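Local coordinates for cytochrome c-552/4 domain-containing protein (Ignicoccus hospitalis KIN4/I, PDB 4QO5) that is a membrane-associated octaheme cytochrome c that probably carries electrons along its chain of covalently attached hemes, at residues A[14-19]-A[74-79]; A[67-72]-A[110-115]; A[78-83]-A[97-102]. One frame throughout, in Å; residues are numbered along the deposited sequence.

Contact 1 of 3, residues A[14-19]-A[74-79]; sequences KNVSPQ and NVVVGC. With HEC (heme c), chain C.
The loop leading into a heme c attachment motif, the CXXCH sequence that begins at Cys79, runs here beside the turn leading into helix 18-30. Val75 CG1 lies along Asn15 to Ser17, while Val76 covers Lys14 to Val16. At Val75, CG1 is anti to the carbonyl carbon (chi1 -66°), its nearest side-chain neighbour being Ser17 CB at 4.0 Å. Val76 has the same rotamer but spreads its two methyls: CG1 rests against Lys14 O at 3.6 Å, while CG2 meets Val16 CG2 at 4.2 Å, the two side chains crossing obliquely. Beta-branched residues suit this place because the chain is nearly extended and each can present a methyl to a different neighbour. Asn15, whose positive phi is well tolerated by asparagine, turns its carbonyl toward the 74-79 backbone. Asn15 O accepts from Val76 N at 2.8 Å, in the carbonyl plane, and also receives a CA-H contact from Val75. Val77 points away and packs on the heme side, against Cys82 of the motif. Ser17 is the N-cap of helix 18-30: its OG takes the amide of Thr20 and also bonds Glu81, so this small hydroxyl ties the start of helix 18-30 to helix 79-83. Its backbone N is satisfied by a bridging water that accepts from Ser17 N at 3.0 Å and donates to Val76 O at 2.8 Å.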
loop_
_atom_site.group_PDB
_atom_site.type_symbol
_atom_site.label_atom_id
_atom_site.label_comp_id
_atom_site.label_asym_id
_atom_site.label_seq_id
_atom_site.Cartn_x
_atom_site.Cartn_y
_atom_site.Cartn_z
ATOM N N LYS A 14 4.425 -42.096 -2.686
ATOM C CA LYS A 14 3.882 -43.362 -3.134
ATOM C C LYS A 14 2.994 -43.128 -4.329
ATOM O O LYS A 14 2.530 -41.998 -4.566
ATOM C CB LYS A 14 3.116 -44.065 -2.018
ATOM C CG LYS A 14 1.988 -43.250 -1.433
ATOM C CD LYS A 14 1.330 -43.989 -0.281
ATOM C CE LYS A 14 0.355 -43.086 0.450
ATOM N NZ LYS A 14 -0.395 -43.808 1.516
ATOM N N ASN A 15 2.793 -44.197 -5.092
ATOM C CA ASN A 15 1.948 -44.179 -6.278
ATOM C C ASN A 15 2.403 -43.156 -7.305
ATOM O O ASN A 15 1.583 -42.496 -7.944
ATOM C CB ASN A 15 0.478 -43.955 -5.883
ATOM C CG ASN A 15 -0.025 -45.014 -4.927
ATOM O OD1 ASN A 15 0.164 -46.206 -5.166
ATOM N ND2 ASN A 15 -0.645 -44.589 -3.827
ATOM N N VAL A 16 3.721 -43.025 -7.452
ATOM C CA VAL A 16 4.297 -42.194 -8.492
ATOM C C VAL A 16 4.442 -43.028 -9.774
ATOM O O VAL A 16 4.836 -44.190 -9.726
ATOM C CB VAL A 16 5.654 -41.626 -8.045
ATOM C CG1 VAL A 16 6.166 -40.629 -9.060
ATOM C CG2 VAL A 16 5.496 -40.952 -6.677
ATOM N N SER A 17 4.099 -42.453 -10.921
ATOM C CA SER A 17 4.219 -43.206 -12.174
ATOM C C SER A 17 5.698 -43.403 -12.500
ATOM O O SER A 17 6.543 -42.615 -12.065
ATOM C CB SER A 17 3.498 -42.483 -13.320
ATOM O OG SER A 17 4.182 -41.289 -13.686
ATOM N N PRO A 18 6.023 -44.475 -13.245
ATOM C CA PRO A 18 7.417 -44.676 -13.659
ATOM C C PRO A 18 7.932 -43.484 -14.442
ATOM O O PRO A 18 9.108 -43.125 -14.319
ATOM C CB PRO A 18 7.346 -45.901 -14.571
ATOM C CG PRO A 18 6.123 -46.634 -14.133
ATOM C CD PRO A 18 5.152 -45.597 -13.629
ATOM N N GLN A 19 7.060 -42.868 -15.231
ATOM C CA GLN A 19 7.468 -41.710 -16.017
ATOM C C GLN A 19 7.853 -40.551 -15.119
ATOM O O GLN A 19 8.918 -39.957 -15.272
ATOM C CB GLN A 19 6.365 -41.276 -16.968
ATOM C CG GLN A 19 6.061 -42.301 -18.055
ATOM C CD GLN A 19 4.889 -43.206 -17.703
ATOM O OE1 GLN A 19 4.570 -43.419 -16.530
ATOM N NE2 GLN A 19 4.239 -43.746 -18.728
ATOM N N ASN A 74 -4.641 -44.322 -10.926
ATOM C CA ASN A 74 -4.008 -44.903 -9.750
ATOM C C ASN A 74 -2.598 -44.394 -9.475
ATOM O O ASN A 74 -1.829 -45.037 -8.764
ATOM C CB ASN A 74 -4.035 -46.432 -9.837
ATOM C CG ASN A 74 -5.444 -46.980 -10.009
ATOM O OD1 ASN A 74 -5.771 -47.568 -11.040
ATOM N ND2 ASN A 74 -6.286 -46.791 -8.999
ATOM N N VAL A 75 -2.266 -43.236 -10.038
ATOM C CA VAL A 75 -1.018 -42.557 -9.687
ATOM C C VAL A 75 -1.312 -41.137 -9.246
ATOM O O VAL A 75 -2.355 -40.570 -9.612
ATOM C CB VAL A 75 0.006 -42.556 -10.854
ATOM C CG1 VAL A 75 0.477 -43.973 -11.157
ATOM C CG2 VAL A 75 -0.578 -41.907 -12.110
ATOM N N VAL A 76 -0.410 -40.567 -8.440
ATOM C CA VAL A 76 -0.544 -39.174 -8.050
ATOM C C VAL A 76 -0.289 -38.325 -9.286
ATOM O O VAL A 76 0.213 -38.831 -10.300
ATOM C CB VAL A 76 0.403 -38.779 -6.881
ATOM C CG1 VAL A 76 0.070 -39.598 -5.634
ATOM C CG2 VAL A 76 1.889 -38.959 -7.276
ATOM N N VAL A 77 -0.679 -37.056 -9.225
ATOM C CA VAL A 77 -0.589 -36.170 -10.378
ATOM C C VAL A 77 0.809 -35.543 -10.405
ATOM O O VAL A 77 1.046 -34.492 -9.785
ATOM C CB VAL A 77 -1.630 -35.070 -10.293
ATOM C CG1 VAL A 77 -1.716 -34.297 -11.601
ATOM C CG2 VAL A 77 -2.967 -35.663 -9.931
ATOM N N GLY A 78 1.711 -36.215 -11.114
ATOM C CA GLY A 78 3.110 -35.824 -11.206
ATOM C C GLY A 78 3.427 -35.114 -12.510
ATOM O O GLY A 78 2.531 -34.852 -13.320
ATOM N N CYS A 79 4.704 -34.796 -12.704
ATOM C CA CYS A 79 5.174 -34.028 -13.855
ATOM C C CYS A 79 4.642 -34.594 -15.181
ATOM O O CYS A 79 4.194 -33.854 -16.050
ATOM C CB CYS A 79 6.711 -34.056 -13.910
ATOM S SG CYS A 79 7.563 -34.102 -12.279
HETATM FE FE HEC C . 4.661 -28.077 -14.524
HETATM C CHA HEC C . 4.967 -25.201 -16.383
HETATM C CHB HEC C . 8.068 -28.579 -14.834
HETATM C CHC HEC C . 4.347 -30.758 -12.617
HETATM C CHD HEC C . 1.258 -27.665 -14.461
HETATM N NA HEC C . 6.210 -27.085 -15.374
HETATM C C1A HEC C . 6.104 -25.906 -16.114
HETATM C C2A HEC C . 7.408 -25.527 -16.590
HETATM C C3A HEC C . 8.269 -26.440 -16.158
HETATM C C4A HEC C . 7.544 -27.434 -15.391
HETATM C CMA HEC C . 9.792 -26.438 -16.413
HETATM C CAA HEC C . 7.708 -24.297 -17.484
HETATM C CBA HEC C . 7.452 -22.953 -16.823
HETATM C CGA HEC C . 8.673 -22.611 -16.025
HETATM O O1A HEC C . 8.495 -22.094 -14.890
HETATM O O2A HEC C . 9.808 -22.873 -16.516
HETATM N NB HEC C . 5.922 -29.393 -13.976
HETATM C C1B HEC C . 7.306 -29.404 -14.073
HETATM C C2B HEC C . 7.850 -30.379 -13.171
HETATM C C3B HEC C . 6.783 -30.897 -12.546
HETATM C C4B HEC C . 5.582 -30.336 -13.052
HETATM C CMB HEC C . 9.377 -30.606 -12.984
HETATM C CAB HEC C . 6.596 -31.854 -11.384
HETATM C CBB HEC C . 7.679 -31.631 -10.272
HETATM N NC HEC C . 3.114 -29.048 -13.735
HETATM C C1C HEC C . 3.172 -30.183 -12.972
HETATM C C2C HEC C . 1.848 -30.719 -12.778
HETATM C C3C HEC C . 1.034 -29.706 -13.119
HETATM C C4C HEC C . 1.791 -28.751 -13.838
HETATM C CMC HEC C . 1.622 -31.871 -11.758
HETATM C CAC HEC C . -0.499 -29.473 -13.105
HETATM C CBC HEC C . -1.238 -30.014 -11.848
HETATM N ND HEC C . 3.384 -26.689 -15.291
HETATM C C1D HEC C . 2.007 -26.704 -15.080
HETATM C C2D HEC C . 1.371 -25.537 -15.636
HETATM C C3D HEC C . 2.511 -24.751 -16.266
HETATM C C4D HEC C . 3.704 -25.547 -16.009
HETATM C CMD HEC C . -0.158 -25.271 -15.532
HETATM C CAD HEC C . 2.526 -23.398 -17.031
HETATM C CBD HEC C . 1.192 -22.902 -17.554
HETATM C CGD HEC C . 0.504 -22.065 -16.487
HETATM O O1D HEC C . -0.607 -21.567 -16.759
HETATM O O2D HEC C . 1.067 -21.893 -15.375
HETATM O O HOH W 1 -3.005 -46.499 -6.464
HETATM O O HOH W 2 2.818 -39.792 -10.824
#

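Contact 2 of 3, residues A[67-72]-A[110-115]. With HEC (heme c), chain D.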
loop_
_atom_site.group_PDB
_atom_site.type_symbol
_atom_site.label_atom_id
_atom_site.label_comp_id
_atom_site.label_asym_id
_atom_site.label_seq_id
_atom_site.Cartn_x
_atom_site.Cartn_y
_atom_site.Cartn_z
ATOM N N GLU A 67 -14.271 -41.828 -16.620
ATOM C CA GLU A 67 -13.965 -40.974 -17.763
ATOM C C GLU A 67 -12.563 -40.374 -17.680
ATOM O O GLU A 67 -12.151 -39.620 -18.559
ATOM C CB GLU A 67 -15.005 -39.868 -17.895
ATOM C CG GLU A 67 -16.416 -40.425 -18.138
ATOM C CD GLU A 67 -17.422 -39.346 -18.492
ATOM O OE1 GLU A 67 -17.144 -38.556 -19.422
ATOM O OE2 GLU A 67 -18.489 -39.290 -17.843
ATOM N N ILE A 68 -11.850 -40.679 -16.600
ATOM C CA ILE A 68 -10.438 -40.302 -16.479
ATOM C C ILE A 68 -9.656 -41.462 -17.081
ATOM O O ILE A 68 -9.955 -42.614 -16.786
ATOM C CB ILE A 68 -10.035 -40.117 -15.004
ATOM C CG1 ILE A 68 -10.794 -38.942 -14.384
ATOM C CG2 ILE A 68 -8.519 -39.908 -14.843
ATOM C CD1 ILE A 68 -10.446 -38.695 -12.902
ATOM N N PRO A 69 -8.667 -41.166 -17.934
ATOM C CA PRO A 69 -7.883 -42.239 -18.576
ATOM C C PRO A 69 -7.299 -43.217 -17.543
ATOM O O PRO A 69 -6.774 -42.799 -16.504
ATOM C CB PRO A 69 -6.766 -41.477 -19.287
ATOM C CG PRO A 69 -7.338 -40.109 -19.554
ATOM C CD PRO A 69 -8.256 -39.821 -18.381
ATOM N N ALA A 70 -7.408 -44.508 -17.832
ATOM C CA ALA A 70 -7.010 -45.566 -16.900
ATOM C C ALA A 70 -5.594 -45.415 -16.352
ATOM O O ALA A 70 -5.357 -45.672 -15.176
ATOM C CB ALA A 70 -7.179 -46.938 -17.554
ATOM N N ASN A 71 -4.656 -44.995 -17.195
ATOM C CA ASN A 71 -3.275 -44.816 -16.756
ATOM C C ASN A 71 -3.082 -43.662 -15.754
ATOM O O ASN A 71 -2.012 -43.530 -15.166
ATOM C CB ASN A 71 -2.342 -44.615 -17.953
ATOM C CG ASN A 71 -2.513 -43.254 -18.605
ATOM O OD1 ASN A 71 -3.624 -42.836 -18.916
ATOM N ND2 ASN A 71 -1.406 -42.553 -18.807
ATOM N N LEU A 72 -4.109 -42.832 -15.567
ATOM C CA LEU A 72 -4.016 -41.702 -14.639
ATOM C C LEU A 72 -4.742 -41.951 -13.320
ATOM O O LEU A 72 -4.575 -41.182 -12.368
ATOM C CB LEU A 72 -4.581 -40.420 -15.276
ATOM C CG LEU A 72 -3.901 -39.865 -16.533
ATOM C CD1 LEU A 72 -4.673 -38.685 -17.108
ATOM C CD2 LEU A 72 -2.467 -39.460 -16.236
ATOM N N CYS A 110 -6.289 -29.591 -17.451
ATOM C CA CYS A 110 -6.932 -29.620 -16.141
ATOM C C CYS A 110 -8.285 -30.322 -16.207
ATOM O O CYS A 110 -8.676 -31.018 -15.258
ATOM C CB CYS A 110 -7.147 -28.195 -15.607
ATOM S SG CYS A 110 -5.660 -27.138 -15.597
ATOM N N ALA A 111 -8.996 -30.137 -17.318
ATOM C CA ALA A 111 -10.365 -30.662 -17.443
ATOM C C ALA A 111 -10.419 -32.178 -17.441
ATOM O O ALA A 111 -11.488 -32.770 -17.278
ATOM C CB ALA A 111 -11.045 -30.128 -18.691
ATOM N N VAL A 112 -9.267 -32.804 -17.660
ATOM C CA VAL A 112 -9.173 -34.254 -17.659
ATOM C C VAL A 112 -9.664 -34.809 -16.317
ATOM O O VAL A 112 -10.309 -35.870 -16.270
ATOM C CB VAL A 112 -7.736 -34.701 -18.020
ATOM C CG1 VAL A 112 -7.529 -36.195 -17.791
ATOM C CG2 VAL A 112 -7.452 -34.331 -19.470
ATOM N N CYS A 113 -9.411 -34.058 -15.243
ATOM C CA CYS A 113 -9.866 -34.437 -13.901
ATOM C C CYS A 113 -10.790 -33.435 -13.218
ATOM O O CYS A 113 -11.476 -33.796 -12.279
ATOM C CB CYS A 113 -8.670 -34.704 -12.997
ATOM S SG CYS A 113 -7.723 -35.978 -13.756
ATOM N N HIS A 114 -10.812 -32.196 -13.702
ATOM C CA HIS A 114 -11.618 -31.141 -13.088
ATOM C C HIS A 114 -12.556 -30.554 -14.106
ATOM O O HIS A 114 -12.550 -29.347 -14.340
ATOM C CB HIS A 114 -10.718 -30.027 -12.560
ATOM C CG HIS A 114 -9.739 -30.499 -11.549
ATOM N ND1 HIS A 114 -10.124 -31.115 -10.380
ATOM C CD2 HIS A 114 -8.390 -30.469 -11.536
ATOM C CE1 HIS A 114 -9.055 -31.425 -9.675
ATOM N NE2 HIS A 114 -7.992 -31.053 -10.359
ATOM N N ARG A 115 -13.363 -31.415 -14.717
ATOM C CA ARG A 115 -14.274 -30.984 -15.774
ATOM C C ARG A 115 -15.213 -29.853 -15.348
ATOM O O ARG A 115 -15.401 -28.865 -16.084
ATOM C CB ARG A 115 -15.079 -32.184 -16.295
ATOM C CG ARG A 115 -16.108 -31.810 -17.341
ATOM C CD ARG A 115 -16.198 -32.911 -18.383
ATOM N NE ARG A 115 -16.945 -34.067 -17.914
ATOM C CZ ARG A 115 -16.812 -35.294 -18.414
ATOM N NH1 ARG A 115 -15.925 -35.544 -19.372
ATOM N NH2 ARG A 115 -17.549 -36.278 -17.935
HETATM FE FE HEC D . -5.934 -31.160 -9.792
HETATM C CHA HEC D . -6.636 -31.341 -6.449
HETATM C CHB HEC D . -6.136 -27.740 -9.641
HETATM C CHC HEC D . -4.867 -31.015 -12.967
HETATM C CHD HEC D . -6.167 -34.571 -10.087
HETATM N NA HEC D . -6.288 -29.799 -8.318
HETATM C C1A HEC D . -6.556 -30.086 -6.996
HETATM C C2A HEC D . -6.689 -28.842 -6.271
HETATM C C3A HEC D . -6.554 -27.850 -7.170
HETATM C C4A HEC D . -6.303 -28.434 -8.467
HETATM C CMA HEC D . -6.633 -26.330 -6.911
HETATM C CAA HEC D . -6.997 -28.725 -4.745
HETATM C CBA HEC D . -5.673 -28.439 -4.026
HETATM C CGA HEC D . -5.905 -28.115 -2.567
HETATM O O1A HEC D . -6.967 -28.464 -1.989
HETATM O O2A HEC D . -4.989 -27.497 -1.971
HETATM N NB HEC D . -5.659 -29.691 -10.997
HETATM C C1B HEC D . -5.681 -28.333 -10.778
HETATM C C2B HEC D . -5.154 -27.652 -11.913
HETATM C C3B HEC D . -4.754 -28.608 -12.785
HETATM C C4B HEC D . -5.071 -29.875 -12.245
HETATM C CMB HEC D . -5.047 -26.113 -11.966
HETATM C CAB HEC D . -4.028 -28.625 -14.128
HETATM C CBB HEC D . -2.932 -27.502 -14.209
HETATM N NC HEC D . -5.641 -32.511 -11.279
HETATM C C1C HEC D . -5.145 -32.274 -12.523
HETATM C C2C HEC D . -5.230 -33.490 -13.318
HETATM C C3C HEC D . -5.286 -34.480 -12.393
HETATM C C4C HEC D . -5.742 -33.869 -11.168
HETATM C CMC HEC D . -4.431 -33.552 -14.648
HETATM C CAC HEC D . -5.279 -36.039 -12.484
HETATM C CBC HEC D . -4.454 -36.699 -13.613
HETATM N ND HEC D . -6.327 -32.685 -8.519
HETATM C C1D HEC D . -6.347 -34.031 -8.839
HETATM C C2D HEC D . -6.577 -34.817 -7.667
HETATM C C3D HEC D . -6.737 -33.828 -6.530
HETATM C C4D HEC D . -6.587 -32.522 -7.140
HETATM C CMD HEC D . -6.665 -36.353 -7.554
HETATM C CAD HEC D . -7.012 -34.211 -5.063
HETATM C CBD HEC D . -8.528 -34.122 -4.878
HETATM C CGD HEC D . -8.967 -34.611 -3.520
HETATM O O1D HEC D . -10.212 -34.630 -3.248
HETATM O O2D HEC D . -8.076 -34.984 -2.718
HETATM O O HOH W 3 -10.924 -37.201 -18.635
#
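Residues 110-114 form a CXXCH heme c motif, with Cys110 and Cys113 linked to the porphyrin and His114 NE2 on its iron opposite Met43, and the loop 67-72 packs against the motif through Val112 and Cys113. Ile68 shows how. Beyond its CB, Ile68 CG1 lies 3.6 Å from Val112 O, CG2 lies 4.2 Å from Cys113 SG, and the terminal CD1, extended beyond CG1, comes to 3.9 Å from the same Cys113 SG. A branched aliphatic chain thus covers the thioether sulfur with two methyls. Val112 returns the contact: its CG1 rests on both Pro69 CD (3.7 Å) and Leu72 CD1 (3.9 Å). Farther out, Arg115 leaves the backbone with CG anti to N, then bends at chi2 and chi3 to bring its guanidinium to Glu67. The salt bridge is one-sided: Glu67 OE1 lies in the guanidinium plane, 2.8 Å from Arg115 NH2 and a weak 3.2 Å from Arg115 NH1, yet is met from above its own carboxylate, 54° out of plane. An alanine at this arginine's place would remove both N-H donors to Glu67 and would probably leave the 67-72 end less firmly tied to the motif. Water joins the backbones too, donating to both Glu67 O and Val112 O.

Contact 3 of 3, residues A[78-83]-A[97-102]. With HEC (heme c), chain C.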
loop_
_atom_site.group_PDB
_atom_site.type_symbol
_atom_site.label_atom_id
_atom_site.label_comp_id
_atom_site.label_asym_id
_atom_site.label_seq_id
_atom_site.Cartn_x
_atom_site.Cartn_y
_atom_site.Cartn_z
ATOM N N GLY A 78 1.711 -36.215 -11.114
ATOM C CA GLY A 78 3.110 -35.824 -11.206
ATOM C C GLY A 78 3.427 -35.114 -12.510
ATOM O O GLY A 78 2.531 -34.852 -13.320
ATOM N N CYS A 79 4.704 -34.796 -12.704
ATOM C CA CYS A 79 5.174 -34.028 -13.855
ATOM C C CYS A 79 4.642 -34.594 -15.181
ATOM O O CYS A 79 4.194 -33.854 -16.050
ATOM C CB CYS A 79 6.711 -34.056 -13.910
ATOM S SG CYS A 79 7.563 -34.102 -12.279
ATOM N N TYR A 80 4.706 -35.908 -15.334
ATOM C CA TYR A 80 4.289 -36.507 -16.596
ATOM C C TYR A 80 2.769 -36.514 -16.745
ATOM O O TYR A 80 2.246 -36.398 -17.856
ATOM C CB TYR A 80 4.852 -37.918 -16.733
ATOM C CG TYR A 80 4.426 -38.574 -18.032
ATOM C CD1 TYR A 80 5.061 -38.250 -19.221
ATOM C CD2 TYR A 80 3.375 -39.483 -18.063
ATOM C CE1 TYR A 80 4.677 -38.834 -20.418
ATOM C CE2 TYR A 80 2.982 -40.072 -19.261
ATOM C CZ TYR A 80 3.641 -39.738 -20.428
ATOM O OH TYR A 80 3.269 -40.301 -21.628
ATOM N N GLU A 81 2.062 -36.619 -15.621
ATOM C CA GLU A 81 0.608 -36.710 -15.660
ATOM C C GLU A 81 0.002 -35.437 -16.249
ATOM O O GLU A 81 -0.945 -35.510 -17.020
ATOM C CB GLU A 81 0.024 -37.031 -14.278
ATOM C CG GLU A 81 0.246 -38.480 -13.828
ATOM C CD GLU A 81 1.724 -38.889 -13.788
ATOM O OE1 GLU A 81 2.108 -39.839 -14.513
ATOM O OE2 GLU A 81 2.506 -38.271 -13.029
ATOM N N CYS A 82 0.563 -34.279 -15.922
ATOM C CA CYS A 82 0.137 -33.020 -16.562
ATOM C C CYS A 82 0.807 -32.715 -17.901
ATOM O O CYS A 82 0.135 -32.466 -18.898
ATOM C CB CYS A 82 0.333 -31.839 -15.618
ATOM S SG CYS A 82 -0.892 -31.919 -14.316
ATOM N N HIS A 83 2.134 -32.708 -17.916
ATOM C CA HIS A 83 2.857 -32.227 -19.077
ATOM C C HIS A 83 2.853 -33.198 -20.241
ATOM O O HIS A 83 3.205 -32.824 -21.350
ATOM C CB HIS A 83 4.299 -31.870 -18.707
ATOM C CG HIS A 83 4.396 -30.625 -17.896
ATOM N ND1 HIS A 83 4.324 -29.366 -18.458
ATOM C CD2 HIS A 83 4.519 -30.433 -16.562
ATOM C CE1 HIS A 83 4.419 -28.452 -17.508
ATOM N NE2 HIS A 83 4.547 -29.082 -16.361
ATOM N N PHE A 97 13.787 -35.929 -23.593
ATOM C CA PHE A 97 14.360 -37.117 -22.965
ATOM C C PHE A 97 13.502 -38.380 -23.088
ATOM O O PHE A 97 13.362 -39.154 -22.139
ATOM C CB PHE A 97 14.726 -36.792 -21.521
ATOM C CG PHE A 97 15.689 -35.651 -21.421
ATOM C CD1 PHE A 97 17.012 -35.817 -21.819
ATOM C CD2 PHE A 97 15.268 -34.399 -21.006
ATOM C CE1 PHE A 97 17.910 -34.765 -21.755
ATOM C CE2 PHE A 97 16.161 -33.333 -20.939
ATOM C CZ PHE A 97 17.486 -33.521 -21.313
ATOM N N GLY A 98 12.931 -38.570 -24.272
ATOM C CA GLY A 98 12.165 -39.767 -24.575
ATOM C C GLY A 98 10.665 -39.617 -24.383
ATOM O O GLY A 98 9.898 -40.510 -24.735
ATOM N N PHE A 99 10.249 -38.487 -23.824
ATOM C CA PHE A 99 8.840 -38.222 -23.568
ATOM C C PHE A 99 8.317 -37.134 -24.498
ATOM O O PHE A 99 9.083 -36.308 -24.988
ATOM C CB PHE A 99 8.662 -37.773 -22.122
ATOM C CG PHE A 99 9.252 -38.721 -21.121
ATOM C CD1 PHE A 99 10.489 -38.463 -20.549
ATOM C CD2 PHE A 99 8.568 -39.858 -20.743
ATOM C CE1 PHE A 99 11.031 -39.335 -19.620
ATOM C CE2 PHE A 99 9.100 -40.730 -19.819
ATOM C CZ PHE A 99 10.335 -40.469 -19.257
ATOM N N LYS A 100 7.014 -37.149 -24.764
ATOM C CA LYS A 100 6.392 -36.087 -25.548
ATOM C C LYS A 100 5.673 -35.140 -24.592
ATOM O O LYS A 100 4.576 -35.440 -24.122
ATOM C CB LYS A 100 5.397 -36.664 -26.556
ATOM C CG LYS A 100 6.057 -37.439 -27.688
ATOM C CD LYS A 100 5.013 -38.146 -28.549
ATOM C CE LYS A 100 4.900 -39.622 -28.181
ATOM N NZ LYS A 100 5.377 -40.519 -29.279
ATOM N N ILE A 101 6.288 -34.002 -24.292
ATOM C CA ILE A 101 5.709 -33.109 -23.285
ATOM C C ILE A 101 5.485 -31.704 -23.825
ATOM O O ILE A 101 6.113 -31.296 -24.793
ATOM C CB ILE A 101 6.577 -33.049 -22.007
ATOM C CG1 ILE A 101 7.932 -32.429 -22.316
ATOM C CG2 ILE A 101 6.750 -34.441 -21.396
ATOM C CD1 ILE A 101 8.138 -31.064 -21.692
ATOM N N HIS A 102 4.582 -30.967 -23.191
ATOM C CA HIS A 102 4.348 -29.573 -23.552
ATOM C C HIS A 102 4.452 -28.741 -22.281
ATOM O O HIS A 102 3.962 -29.155 -21.233
ATOM C CB HIS A 102 2.976 -29.376 -24.214
ATOM C CG HIS A 102 1.815 -29.816 -23.372
ATOM N ND1 HIS A 102 1.441 -31.137 -23.250
ATOM C CD2 HIS A 102 0.939 -29.108 -22.611
ATOM C CE1 HIS A 102 0.389 -31.225 -22.454
ATOM N NE2 HIS A 102 0.074 -30.009 -22.039
HETATM FE FE HEC C . 4.661 -28.077 -14.524
HETATM C CHA HEC C . 4.967 -25.201 -16.383
HETATM C CHB HEC C . 8.068 -28.579 -14.834
HETATM C CHC HEC C . 4.347 -30.758 -12.617
HETATM C CHD HEC C . 1.258 -27.665 -14.461
HETATM N NA HEC C . 6.210 -27.085 -15.374
HETATM C C1A HEC C . 6.104 -25.906 -16.114
HETATM C C2A HEC C . 7.408 -25.527 -16.590
HETATM C C3A HEC C . 8.269 -26.440 -16.158
HETATM C C4A HEC C . 7.544 -27.434 -15.391
HETATM C CMA HEC C . 9.792 -26.438 -16.413
HETATM C CAA HEC C . 7.708 -24.297 -17.484
HETATM C CBA HEC C . 7.452 -22.953 -16.823
HETATM C CGA HEC C . 8.673 -22.611 -16.025
HETATM O O1A HEC C . 8.495 -22.094 -14.890
HETATM O O2A HEC C . 9.808 -22.873 -16.516
HETATM N NB HEC C . 5.922 -29.393 -13.976
HETATM C C1B HEC C . 7.306 -29.404 -14.073
HETATM C C2B HEC C . 7.850 -30.379 -13.171
HETATM C C3B HEC C . 6.783 -30.897 -12.546
HETATM C C4B HEC C . 5.582 -30.336 -13.052
HETATM C CMB HEC C . 9.377 -30.606 -12.984
HETATM C CAB HEC C . 6.596 -31.854 -11.384
HETATM C CBB HEC C . 7.679 -31.631 -10.272
HETATM N NC HEC C . 3.114 -29.048 -13.735
HETATM C C1C HEC C . 3.172 -30.183 -12.972
HETATM C C2C HEC C . 1.848 -30.719 -12.778
HETATM C C3C HEC C . 1.034 -29.706 -13.119
HETATM C C4C HEC C . 1.791 -28.751 -13.838
HETATM C CMC HEC C . 1.622 -31.871 -11.758
HETATM C CAC HEC C . -0.499 -29.473 -13.105
HETATM C CBC HEC C . -1.238 -30.014 -11.848
HETATM N ND HEC C . 3.384 -26.689 -15.291
HETATM C C1D HEC C . 2.007 -26.704 -15.080
HETATM C C2D HEC C . 1.371 -25.537 -15.636
HETATM C C3D HEC C . 2.511 -24.751 -16.266
HETATM C C4D HEC C . 3.704 -25.547 -16.009
HETATM C CMD HEC C . -0.158 -25.271 -15.532
HETATM C CAD HEC C . 2.526 -23.398 -17.031
HETATM C CBD HEC C . 1.192 -22.902 -17.554
HETATM C CGD HEC C . 0.504 -22.065 -16.487
HETATM O O1D HEC C . -0.607 -21.567 -16.759
HETATM O O2D HEC C . 1.067 -21.893 -15.375
HETATM O O HOH W 4 2.838 -37.823 -23.786
#
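Helix 79-83 and strand 99-101 run at 53° to each other, their axes 8.7 Å apart at closest approach, and the backbones draw together where the helix ends at His83 and the strand passes through Ile101. Two bonds join His83 and His102 in both directions. His102 N donates to His83 O at 3.0 Å, in the carbonyl plane, and the CA of Ile101 adds a CA-H contact to the same oxygen. In return, His83 ND1 donates to His102 O at 2.8 Å and 169°, on a lone pair and within the plane of the imidazole. This fixes the ring's rotation while His83 NE2 binds heme FE at 2.1 Å, with His222 as the other axial ligand; the carbonyl would probably make the ring a stronger electron donor to the metal. His83 closes the CXXCH motif, whose Cys79 and Cys82 anchor the same heme, and the strand belongs to a two-stranded beta hairpin with 94-96. The hairpin turns through Gly98, whose backbone angles would jam a CB against the carbonyl before it. His102 holds its own ring in the crowded first-torsion position, where NE2 bonds Asp109 and one face lies over His83 CA. At the other end of the contact, Tyr80 CE1 touches Phe99 CD2 at 4.0 Å, the rings obliquely inclined at 56°. Near them a water donates to Lys100 O at 3.0 Å and is weakly bonded to Tyr80 OH.

Overall arrangement
All three contacts lie toward one side of the molecule, well away from the chain's centre. Contact 3 is the most buried, with four of seven touching residues buried and one exposed; contact 2 has three and one, contact 1 two of each. Contacts 1 and 3 share Gly78 and Cys79 and touch the same heme: contact 1 joins the loop before the motif to the start of helix 18-30 through valines and backbone, contact 3 holds the axial histidine through polar bonds. Gln19 packs on Tyr80 between them. Contact 2 serves a different heme, with isoleucine methyls on the thioether sulfur, Pro69 and Leu72 on a valine, and a salt bridge between the exposed Glu67 and the partly exposed Arg115. Its loop 67-72 runs on into 74-79, and Leu72 packs on Glu81 of contact 3.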